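Local structure of esterase (Staphylococcus aureus subsp. aureus USA300_TCH1516, 3D7R) at residues A[70-78]-A[86-94]; A[284-292]-A[313-324]. The protein is a putative esterase of the alpha/beta hydrolase fold, which probably cleaves ester bonds in a substrate that is not established. All coordinates share one frame; numbering follows the deposited sequence.

Interaction 1. Residues A[70-78]-A[86-94]; sequences LNVKANLEK and VFRFNFRHQ
E77 reaches along one face of the hairpin over R88 and N90. Its CB packs on R88 CB, and with CG beside the backbone N (chi1 -67°) and the chain extended, the carboxylate runs toward N90. E77 OE1 lies over the aliphatic part of R88, near CB and CD; E77 OE2 accepts a long hydrogen bond from N90 ND2 at 3.3 Å, reached from above the carboxylate plane. ND2 is also bound by E129, while the R88 guanidinium turns away to E129 and E160; N90 and R88 suit their places because these carboxylates await them.

The backbones pair as the first two strands of the alpha/beta hydrolase sheet, a hairpin in which E77 N gives R88 O a 2.7 Å bond and R88 N returns one to E77 O at 2.9 Å. L76 and F89 lie on the other face. L76 CD1 sits 3.8 Å from the centroid of the F89 ring, 13° off its normal, a CH-pi contact that a branched leucine fits well. From the preceding loop, V72 CG1 comes to the edge of the same ring. Near the type I' turn of 91-94, one water donates to both N75 OD1 and N90 OD1 and accepts from H93 N.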
loop_
_atom_site.group_PDB
_atom_site.type_symbol
_atom_site.label_atom_id
_atom_site.label_comp_id
_atom_site.label_asym_id
_atom_site.label_seq_id
_atom_site.Cartn_x
_atom_site.Cartn_y
_atom_site.Cartn_z
ATOM N N LEU A 70 7.515 15.232 -14.179
ATOM C CA LEU A 70 6.365 14.389 -14.501
ATOM C C LEU A 70 5.159 15.188 -14.963
ATOM O O LEU A 70 4.692 16.077 -14.255
ATOM C CB LEU A 70 5.982 13.469 -13.323
ATOM C CG LEU A 70 4.782 12.542 -13.564
ATOM C CD1 LEU A 70 5.045 11.427 -14.609
ATOM C CD2 LEU A 70 4.328 11.930 -12.268
ATOM N N ASN A 71 4.671 14.873 -16.163
ATOM C CA ASN A 71 3.391 15.400 -16.633
ATOM C C ASN A 71 2.281 14.558 -16.013
ATOM O O ASN A 71 2.131 13.383 -16.338
ATOM C CB ASN A 71 3.332 15.366 -18.164
ATOM C CG ASN A 71 1.978 15.812 -18.723
ATOM O OD1 ASN A 71 1.410 16.802 -18.281
ATOM N ND2 ASN A 71 1.472 15.077 -19.713
ATOM N N VAL A 72 1.542 15.145 -15.079
ATOM C CA VAL A 72 0.384 14.484 -14.487
ATOM C C VAL A 72 -0.836 14.801 -15.360
ATOM O O VAL A 72 -1.173 15.963 -15.567
ATOM C CB VAL A 72 0.164 14.929 -13.009
ATOM C CG1 VAL A 72 -1.205 14.395 -12.423
ATOM C CG2 VAL A 72 1.356 14.504 -12.138
ATOM N N LYS A 73 -1.463 13.765 -15.911
ATOM C CA LYS A 73 -2.526 13.971 -16.869
ATOM C C LYS A 73 -3.832 14.288 -16.169
ATOM O O LYS A 73 -4.631 15.065 -16.683
ATOM C CB LYS A 73 -2.689 12.750 -17.781
ATOM C CG LYS A 73 -1.585 12.573 -18.797
ATOM C CD LYS A 73 -1.829 11.263 -19.575
ATOM C CE LYS A 73 -0.747 11.013 -20.614
ATOM N NZ LYS A 73 -0.723 9.566 -21.024
ATOM N N ALA A 74 -4.054 13.688 -14.998
ATOM C CA ALA A 74 -5.256 13.991 -14.232
ATOM C C ALA A 74 -5.132 15.406 -13.690
ATOM O O ALA A 74 -4.024 15.953 -13.612
ATOM C CB ALA A 74 -5.475 12.962 -13.082
ATOM N N ASN A 75 -6.262 16.013 -13.356
ATOM C CA ASN A 75 -6.245 17.266 -12.598
ATOM C C ASN A 75 -5.856 16.985 -11.157
ATOM O O ASN A 75 -6.311 15.988 -10.563
ATOM C CB ASN A 75 -7.596 17.974 -12.687
ATOM C CG ASN A 75 -7.988 18.261 -14.112
ATOM O OD1 ASN A 75 -8.936 17.665 -14.636
ATOM N ND2 ASN A 75 -7.226 19.138 -14.778
ATOM N N LEU A 76 -5.020 17.854 -10.600
ATOM C CA LEU A 76 -4.441 17.629 -9.265
ATOM C C LEU A 76 -4.893 18.672 -8.245
ATOM O O LEU A 76 -4.828 19.879 -8.504
ATOM C CB LEU A 76 -2.910 17.616 -9.358
ATOM C CG LEU A 76 -2.053 17.264 -8.133
ATOM C CD1 LEU A 76 -2.231 15.808 -7.734
ATOM C CD2 LEU A 76 -0.593 17.536 -8.438
ATOM N N GLU A 77 -5.343 18.209 -7.084
ATOM C CA GLU A 77 -5.733 19.106 -5.992
ATOM C C GLU A 77 -4.713 18.964 -4.874
ATOM O O GLU A 77 -4.458 17.850 -4.402
ATOM C CB GLU A 77 -7.123 18.730 -5.466
ATOM C CG GLU A 77 -8.209 18.980 -6.470
ATOM C CD GLU A 77 -9.585 18.538 -6.003
ATOM O OE1 GLU A 77 -9.734 18.115 -4.845
ATOM O OE2 GLU A 77 -10.533 18.612 -6.808
ATOM N N LYS A 78 -4.110 20.067 -4.459
ATOM C CA LYS A 78 -3.072 19.973 -3.444
ATOM C C LYS A 78 -3.672 20.485 -2.145
ATOM O O LYS A 78 -3.715 21.688 -1.907
ATOM C CB LYS A 78 -1.808 20.757 -3.852
ATOM C CG LYS A 78 -1.201 20.342 -5.180
ATOM C CD LYS A 78 -0.025 21.234 -5.547
ATOM C CE LYS A 78 0.688 20.714 -6.775
ATOM N NZ LYS A 78 1.889 21.543 -7.165
ATOM N N VAL A 86 -2.645 16.264 1.628
ATOM C CA VAL A 86 -3.469 15.295 0.894
ATOM C C VAL A 86 -3.564 15.747 -0.566
ATOM O O VAL A 86 -4.032 16.850 -0.853
ATOM C CB VAL A 86 -4.893 15.116 1.481
ATOM C CG1 VAL A 86 -5.670 14.051 0.676
ATOM C CG2 VAL A 86 -4.851 14.691 2.958
ATOM N N PHE A 87 -3.101 14.908 -1.483
ATOM C CA PHE A 87 -3.263 15.184 -2.914
ATOM C C PHE A 87 -4.488 14.447 -3.439
ATOM O O PHE A 87 -4.745 13.317 -3.038
ATOM C CB PHE A 87 -2.011 14.737 -3.680
ATOM C CG PHE A 87 -0.782 15.491 -3.276
ATOM C CD1 PHE A 87 -0.456 16.691 -3.913
ATOM C CD2 PHE A 87 0.036 15.019 -2.234
ATOM C CE1 PHE A 87 0.683 17.427 -3.516
ATOM C CE2 PHE A 87 1.178 15.733 -1.849
ATOM C CZ PHE A 87 1.494 16.937 -2.478
ATOM N N ARG A 88 -5.248 15.083 -4.332
ATOM C CA ARG A 88 -6.333 14.383 -5.009
ATOM C C ARG A 88 -6.126 14.474 -6.507
ATOM O O ARG A 88 -5.784 15.539 -7.024
ATOM C CB ARG A 88 -7.675 14.986 -4.620
ATOM C CG ARG A 88 -7.986 14.841 -3.124
ATOM C CD ARG A 88 -9.488 14.882 -2.894
ATOM N NE ARG A 88 -9.845 15.101 -1.493
ATOM C CZ ARG A 88 -11.091 15.063 -1.040
ATOM N NH1 ARG A 88 -12.083 14.782 -1.873
ATOM N NH2 ARG A 88 -11.339 15.303 0.247
ATOM N N PHE A 89 -6.317 13.349 -7.184
ATOM C CA PHE A 89 -6.260 13.290 -8.626
ATOM C C PHE A 89 -7.671 13.008 -9.121
ATOM O O PHE A 89 -8.337 12.089 -8.621
ATOM C CB PHE A 89 -5.398 12.124 -9.124
ATOM C CG PHE A 89 -3.979 12.106 -8.595
ATOM C CD1 PHE A 89 -2.909 12.363 -9.445
ATOM C CD2 PHE A 89 -3.722 11.774 -7.261
ATOM C CE1 PHE A 89 -1.593 12.331 -8.969
ATOM C CE2 PHE A 89 -2.430 11.722 -6.769
ATOM C CZ PHE A 89 -1.350 12.003 -7.632
ATOM N N ASN A 90 -8.110 13.759 -10.129
ATOM C CA ASN A 90 -9.339 13.393 -10.809
ATOM C C ASN A 90 -9.244 13.706 -12.296
ATOM O O ASN A 90 -8.417 14.525 -12.723
ATOM C CB ASN A 90 -10.599 13.979 -10.128
ATOM C CG ASN A 90 -10.504 15.467 -9.879
ATOM O OD1 ASN A 90 -10.309 16.257 -10.804
ATOM N ND2 ASN A 90 -10.672 15.862 -8.625
ATOM N N PHE A 91 -10.072 13.033 -13.078
ATOM C CA PHE A 91 -10.024 13.149 -14.537
ATOM C C PHE A 91 -11.453 13.362 -15.058
ATOM O O PHE A 91 -12.405 12.729 -14.568
ATOM C CB PHE A 91 -9.397 11.885 -15.125
ATOM C CG PHE A 91 -9.160 11.947 -16.627
ATOM C CD1 PHE A 91 -8.318 12.898 -17.174
ATOM C CD2 PHE A 91 -9.768 11.025 -17.471
ATOM C CE1 PHE A 91 -8.094 12.940 -18.568
ATOM C CE2 PHE A 91 -9.560 11.062 -18.864
ATOM C CZ PHE A 91 -8.723 12.021 -19.401
ATOM N N ARG A 92 -11.601 14.268 -16.020
ATOM C CA ARG A 92 -12.910 14.575 -16.609
ATOM C C ARG A 92 -13.993 14.892 -15.567
ATOM O O ARG A 92 -15.165 14.540 -15.753
ATOM C CB ARG A 92 -13.345 13.454 -17.580
ATOM C CG ARG A 92 -12.524 13.481 -18.872
ATOM C CD ARG A 92 -12.750 12.269 -19.772
ATOM N NE ARG A 92 -11.881 12.358 -20.948
ATOM C CZ ARG A 92 -11.705 11.379 -21.828
ATOM N NH1 ARG A 92 -12.337 10.224 -21.675
ATOM N NH2 ARG A 92 -10.889 11.559 -22.858
ATOM N N HIS A 93 -13.595 15.573 -14.487
ATOM C CA HIS A 93 -14.525 15.977 -13.422
ATOM C C HIS A 93 -15.208 14.788 -12.703
ATOM O O HIS A 93 -16.284 14.941 -12.094
ATOM C CB HIS A 93 -15.581 16.930 -13.983
ATOM C CG HIS A 93 -15.097 18.337 -14.170
ATOM N ND1 HIS A 93 -14.668 19.121 -13.121
ATOM C CD2 HIS A 93 -15.004 19.110 -15.276
ATOM C CE1 HIS A 93 -14.318 20.312 -13.576
ATOM N NE2 HIS A 93 -14.513 20.334 -14.881
ATOM N N GLN A 94 -14.592 13.601 -12.753
ATOM C CA GLN A 94 -15.217 12.430 -12.137
ATOM C C GLN A 94 -14.797 12.285 -10.669
ATOM O O GLN A 94 -13.670 11.898 -10.365
ATOM C CB GLN A 94 -14.931 11.159 -12.945
ATOM C CG GLN A 94 -15.347 11.237 -14.417
ATOM C CD GLN A 94 -16.838 11.507 -14.592
ATOM O OE1 GLN A 94 -17.680 10.806 -14.047
ATOM N NE2 GLN A 94 -17.159 12.509 -15.382
HETATM O O HOH W 1 -9.456 16.205 -16.789
HETATM O O HOH W 2 -11.125 16.528 -13.405
#

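Interaction 2. Residues A[284-292]-A[313-324]; sequences HQYIEFYDY and QIAKSIDEDVTQ. With DMS (dimethyl sulfoxide), chain F.
Q313 OE1 accepts a short 2.5 Å hydrogen bond from Y292 OH, which meets it from above the carbonyl plane, 41° out, while the oxygen lies at the edge of the tyrosine ring. The other end of the amide is used too: Q313 NE2 donates to the oxygen of a dimethyl sulfoxide molecule, probably from the crystallisation liquor, at 2.7 Å, which is consistent with this orientation of the amide. A methyl of that molecule, C2, lies over the centre of the Y292 ring. Q313 slides past Y290 in the reverse direction, its CB over one face of the ring, toward the rim; the extended glutamine thus brings its amide past Y290 to Y292 OH.

Here the edge strand 287-292 of the alpha/beta hydrolase sheet runs antiparallel to the end of helix 305-318, their axes 11.7 Å apart. Y290 and Y292, with E288 two residues before Y290, direct their side chains to the helix side, and Y290 OH donates to E288 OE1 at 2.6 Å. E288 OE2 lies 3.0 Å from E320 OE1, two acceptors that would probably favour a proton on one carboxylate; E320 OE2 is also bound by Y260. Past the helix, the chain turns back to the strand's start, where Y286 N makes a nearly straight bond (171°) to Q324 OE1, on a lone pair, at 2.9 Å.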
loop_
_atom_site.group_PDB
_atom_site.type_symbol
_atom_site.label_atom_id
_atom_site.label_comp_id
_atom_site.label_asym_id
_atom_site.label_seq_id
_atom_site.Cartn_x
_atom_site.Cartn_y
_atom_site.Cartn_z
ATOM N N HIS A 284 -14.988 -18.058 3.809
ATOM C CA HIS A 284 -15.981 -17.670 2.794
ATOM C C HIS A 284 -16.026 -16.159 2.557
ATOM O O HIS A 284 -17.099 -15.553 2.486
ATOM C CB HIS A 284 -17.372 -18.191 3.153
ATOM C CG HIS A 284 -17.400 -19.645 3.498
ATOM N ND1 HIS A 284 -17.358 -20.636 2.539
ATOM C CD2 HIS A 284 -17.456 -20.275 4.693
ATOM C CE1 HIS A 284 -17.389 -21.816 3.133
ATOM N NE2 HIS A 284 -17.451 -21.624 4.439
ATOM N N GLN A 285 -14.846 -15.560 2.448
ATOM C CA GLN A 285 -14.727 -14.147 2.156
ATOM C C GLN A 285 -14.258 -14.021 0.708
ATOM O O GLN A 285 -13.272 -14.655 0.298
ATOM C CB GLN A 285 -13.715 -13.471 3.099
ATOM C CG GLN A 285 -14.189 -13.240 4.552
ATOM C CD GLN A 285 -15.355 -12.252 4.688
ATOM O OE1 GLN A 285 -16.260 -12.486 5.472
ATOM N NE2 GLN A 285 -15.323 -11.150 3.941
ATOM N N TYR A 286 -14.980 -13.219 -0.063
ATOM C CA TYR A 286 -14.630 -12.937 -1.453
ATOM C C TYR A 286 -13.193 -12.423 -1.620
ATOM O O TYR A 286 -12.821 -11.397 -1.052
ATOM C CB TYR A 286 -15.598 -11.913 -2.050
ATOM C CG TYR A 286 -15.505 -11.849 -3.556
ATOM C CD1 TYR A 286 -16.334 -12.639 -4.346
ATOM C CD2 TYR A 286 -14.570 -11.024 -4.190
ATOM C CE1 TYR A 286 -16.254 -12.603 -5.739
ATOM C CE2 TYR A 286 -14.479 -10.983 -5.582
ATOM C CZ TYR A 286 -15.327 -11.782 -6.339
ATOM O OH TYR A 286 -15.260 -11.766 -7.710
ATOM N N ILE A 287 -12.396 -13.134 -2.412
ATOM C CA ILE A 287 -11.048 -12.669 -2.750
ATOM C C ILE A 287 -10.724 -13.003 -4.213
ATOM O O ILE A 287 -10.976 -14.127 -4.667
ATOM C CB ILE A 287 -9.976 -13.211 -1.757
ATOM C CG1 ILE A 287 -8.556 -12.820 -2.228
ATOM C CG2 ILE A 287 -10.125 -14.745 -1.597
ATOM C CD1 ILE A 287 -7.751 -12.026 -1.206
ATOM N N GLU A 288 -10.221 -12.018 -4.966
ATOM C CA GLU A 288 -9.638 -12.293 -6.280
ATOM C C GLU A 288 -8.148 -12.076 -6.135
ATOM O O GLU A 288 -7.726 -11.012 -5.691
ATOM C CB GLU A 288 -10.198 -11.349 -7.364
ATOM C CG GLU A 288 -11.542 -11.765 -7.945
ATOM C CD GLU A 288 -12.190 -10.682 -8.792
ATOM O OE1 GLU A 288 -11.479 -9.833 -9.386
ATOM O OE2 GLU A 288 -13.433 -10.684 -8.859
ATOM N N PHE A 289 -7.346 -13.084 -6.463
ATOM C CA PHE A 289 -5.907 -12.915 -6.437
ATOM C C PHE A 289 -5.395 -12.994 -7.879
ATOM O O PHE A 289 -5.543 -14.011 -8.561
ATOM C CB PHE A 289 -5.269 -13.958 -5.501
ATOM C CG PHE A 289 -3.769 -13.847 -5.350
ATOM C CD1 PHE A 289 -3.083 -12.664 -5.650
ATOM C CD2 PHE A 289 -3.045 -14.930 -4.867
ATOM C CE1 PHE A 289 -1.699 -12.572 -5.506
ATOM C CE2 PHE A 289 -1.645 -14.856 -4.704
ATOM C CZ PHE A 289 -0.975 -13.677 -5.034
ATOM N N TYR A 290 -4.852 -11.882 -8.354
ATOM C CA TYR A 290 -4.217 -11.840 -9.654
ATOM C C TYR A 290 -2.721 -12.049 -9.415
ATOM O O TYR A 290 -2.029 -11.158 -8.952
ATOM C CB TYR A 290 -4.500 -10.500 -10.337
ATOM C CG TYR A 290 -5.971 -10.232 -10.614
ATOM C CD1 TYR A 290 -6.548 -10.611 -11.836
ATOM C CD2 TYR A 290 -6.789 -9.616 -9.662
ATOM C CE1 TYR A 290 -7.894 -10.353 -12.116
ATOM C CE2 TYR A 290 -8.149 -9.355 -9.930
ATOM C CZ TYR A 290 -8.684 -9.728 -11.162
ATOM O OH TYR A 290 -10.008 -9.495 -11.451
ATOM N N ASP A 291 -2.254 -13.255 -9.697
ATOM C CA ASP A 291 -0.907 -13.689 -9.324
ATOM C C ASP A 291 -0.059 -13.765 -10.589
ATOM O O ASP A 291 -0.346 -14.560 -11.489
ATOM C CB ASP A 291 -0.983 -15.060 -8.661
ATOM C CG ASP A 291 0.335 -15.494 -8.013
ATOM O OD1 ASP A 291 1.349 -14.765 -8.111
ATOM O OD2 ASP A 291 0.337 -16.575 -7.374
ATOM N N TYR A 292 0.973 -12.922 -10.653
ATOM C CA TYR A 292 1.852 -12.830 -11.831
ATOM C C TYR A 292 3.169 -13.572 -11.576
ATOM O O TYR A 292 4.058 -13.047 -10.935
ATOM C CB TYR A 292 2.132 -11.362 -12.144
ATOM C CG TYR A 292 0.972 -10.614 -12.763
ATOM C CD1 TYR A 292 1.065 -10.137 -14.071
ATOM C CD2 TYR A 292 -0.205 -10.358 -12.045
ATOM C CE1 TYR A 292 0.018 -9.440 -14.658
ATOM C CE2 TYR A 292 -1.278 -9.651 -12.639
ATOM C CZ TYR A 292 -1.141 -9.204 -13.947
ATOM O OH TYR A 292 -2.146 -8.490 -14.560
ATOM N N GLN A 313 -7.156 -4.644 -15.054
ATOM C CA GLN A 313 -7.874 -5.552 -14.155
ATOM C C GLN A 313 -8.515 -4.825 -12.962
ATOM O O GLN A 313 -9.627 -5.174 -12.534
ATOM C CB GLN A 313 -6.951 -6.665 -13.667
ATOM C CG GLN A 313 -6.639 -7.690 -14.785
ATOM C CD GLN A 313 -5.463 -8.572 -14.470
ATOM O OE1 GLN A 313 -4.537 -8.177 -13.752
ATOM N NE2 GLN A 313 -5.490 -9.789 -15.001
ATOM N N ILE A 314 -7.796 -3.849 -12.407
ATOM C CA ILE A 314 -8.374 -2.946 -11.402
ATOM C C ILE A 314 -9.611 -2.243 -11.971
ATOM O O ILE A 314 -10.682 -2.302 -11.360
ATOM C CB ILE A 314 -7.338 -1.923 -10.889
ATOM C CG1 ILE A 314 -6.214 -2.659 -10.130
ATOM C CG2 ILE A 314 -8.023 -0.863 -9.976
ATOM C CD1 ILE A 314 -5.063 -1.782 -9.676
ATOM N N ALA A 315 -9.479 -1.628 -13.152
ATOM C CA ALA A 315 -10.579 -0.899 -13.798
ATOM C C ALA A 315 -11.802 -1.794 -14.060
ATOM O O ALA A 315 -12.935 -1.407 -13.785
ATOM C CB ALA A 315 -10.106 -0.268 -15.112
ATOM N N LYS A 316 -11.565 -2.987 -14.593
ATOM C CA LYS A 316 -12.649 -3.929 -14.865
ATOM C C LYS A 316 -13.331 -4.416 -13.580
ATOM O O LYS A 316 -14.550 -4.571 -13.543
ATOM C CB LYS A 316 -12.132 -5.114 -15.683
ATOM C CG LYS A 316 -13.238 -6.022 -16.278
ATOM C CD LYS A 316 -13.606 -7.160 -15.320
ATOM C CE LYS A 316 -14.964 -7.802 -15.668
ATOM N NZ LYS A 316 -15.648 -8.315 -14.428
ATOM N N SER A 317 -12.564 -4.666 -12.529
ATOM C CA SER A 317 -13.167 -5.220 -11.312
ATOM C C SER A 317 -13.786 -4.163 -10.378
ATOM O O SER A 317 -14.725 -4.465 -9.644
ATOM C CB SER A 317 -12.150 -6.049 -10.542
ATOM O OG SER A 317 -11.076 -5.227 -10.149
ATOM N N ILE A 318 -13.267 -2.938 -10.400
ATOM C CA ILE A 318 -13.669 -1.938 -9.405
ATOM C C ILE A 318 -15.161 -1.583 -9.460
ATOM O O ILE A 318 -15.751 -1.213 -8.446
ATOM C CB ILE A 318 -12.769 -0.672 -9.434
ATOM C CG1 ILE A 318 -12.884 0.087 -8.096
ATOM C CG2 ILE A 318 -13.077 0.207 -10.679
ATOM C CD1 ILE A 318 -11.770 1.116 -7.866
ATOM N N ASP A 319 -15.782 -1.713 -10.621
ATOM C CA ASP A 319 -17.226 -1.451 -10.662
ATOM C C ASP A 319 -18.160 -2.682 -10.575
ATOM O O ASP A 319 -19.377 -2.526 -10.709
ATOM C CB ASP A 319 -17.611 -0.487 -11.796
ATOM C CG ASP A 319 -17.175 0.962 -11.519
ATOM O OD1 ASP A 319 -17.386 1.503 -10.389
ATOM O OD2 ASP A 319 -16.613 1.566 -12.458
ATOM N N GLU A 320 -17.603 -3.873 -10.316
ATOM C CA GLU A 320 -18.407 -5.078 -10.009
ATOM C C GLU A 320 -19.403 -4.797 -8.882
ATOM O O GLU A 320 -19.056 -4.158 -7.890
ATOM C CB GLU A 320 -17.525 -6.248 -9.517
ATOM C CG GLU A 320 -16.534 -6.888 -10.492
ATOM C CD GLU A 320 -15.626 -7.956 -9.825
ATOM O OE1 GLU A 320 -14.747 -8.509 -10.530
ATOM O OE2 GLU A 320 -15.784 -8.257 -8.612
ATOM N N ASP A 321 -20.626 -5.307 -9.016
ATOM C CA ASP A 321 -21.637 -5.198 -7.957
ATOM C C ASP A 321 -21.217 -6.009 -6.743
ATOM O O ASP A 321 -20.900 -7.192 -6.865
ATOM C CB ASP A 321 -23.006 -5.701 -8.443
ATOM C CG ASP A 321 -23.568 -4.871 -9.597
ATOM O OD1 ASP A 321 -24.175 -5.467 -10.520
ATOM O OD2 ASP A 321 -23.416 -3.629 -9.584
ATOM N N VAL A 322 -21.197 -5.365 -5.579
ATOM C CA VAL A 322 -20.865 -6.039 -4.332
ATOM C C VAL A 322 -22.142 -6.655 -3.754
ATOM O O VAL A 322 -23.040 -5.943 -3.291
ATOM C CB VAL A 322 -20.141 -5.086 -3.331
ATOM C CG1 VAL A 322 -20.056 -5.708 -1.935
ATOM C CG2 VAL A 322 -18.738 -4.728 -3.850
ATOM N N THR A 323 -22.224 -7.983 -3.827
ATOM C CA THR A 323 -23.416 -8.733 -3.412
ATOM C C THR A 323 -23.145 -9.611 -2.192
ATOM O O THR A 323 -24.044 -10.294 -1.701
ATOM C CB THR A 323 -23.968 -9.630 -4.558
ATOM O OG1 THR A 323 -22.929 -10.496 -5.036
ATOM C CG2 THR A 323 -24.508 -8.786 -5.717
ATOM N N GLN A 324 -21.906 -9.595 -1.707
ATOM C CA GLN A 324 -21.523 -10.365 -0.522
ATOM C C GLN A 324 -22.111 -9.709 0.737
ATOM O O GLN A 324 -22.100 -8.481 0.865
ATOM C CB GLN A 324 -19.984 -10.480 -0.431
ATOM C CG GLN A 324 -19.423 -10.707 0.974
ATOM C CD GLN A 324 -17.920 -10.942 0.969
ATOM O OE1 GLN A 324 -17.463 -12.077 0.789
ATOM N NE2 GLN A 324 -17.141 -9.859 1.166
HETATM S S DMS F . -3.146 -12.788 -13.678
HETATM O O DMS F . -3.887 -11.923 -15.037
HETATM C C1 DMS F . -3.786 -14.481 -13.706
HETATM C C2 DMS F . -1.433 -13.103 -14.144
HETATM O O HOH W 3 -14.071 -10.372 1.416
HETATM O O HOH W 4 -10.586 -7.814 -13.458
#

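In the fold
After helices 30-33 and 46-61 the chain reaches interaction 1, which closes a short loop: only seven residues separate 70-78 from 86-94, most of them completing the two hairpin strands. The hairpin forms one border of the sheet, strand 75-81 being outermost and 84-90 pairing on its other side with strand 129-133. The chain then builds the parallel strands and their helices before interaction 2 closes a second, 20-residue loop between the opposite outermost strand, 287-292, and the last helix with its C-terminal tail. The two loops follow in series, neither enclosing nor crossing the other. The centres of interactions 1 and 2 lie about 25 Å apart, their nearest atoms about 9 Å; both reach the same sheet.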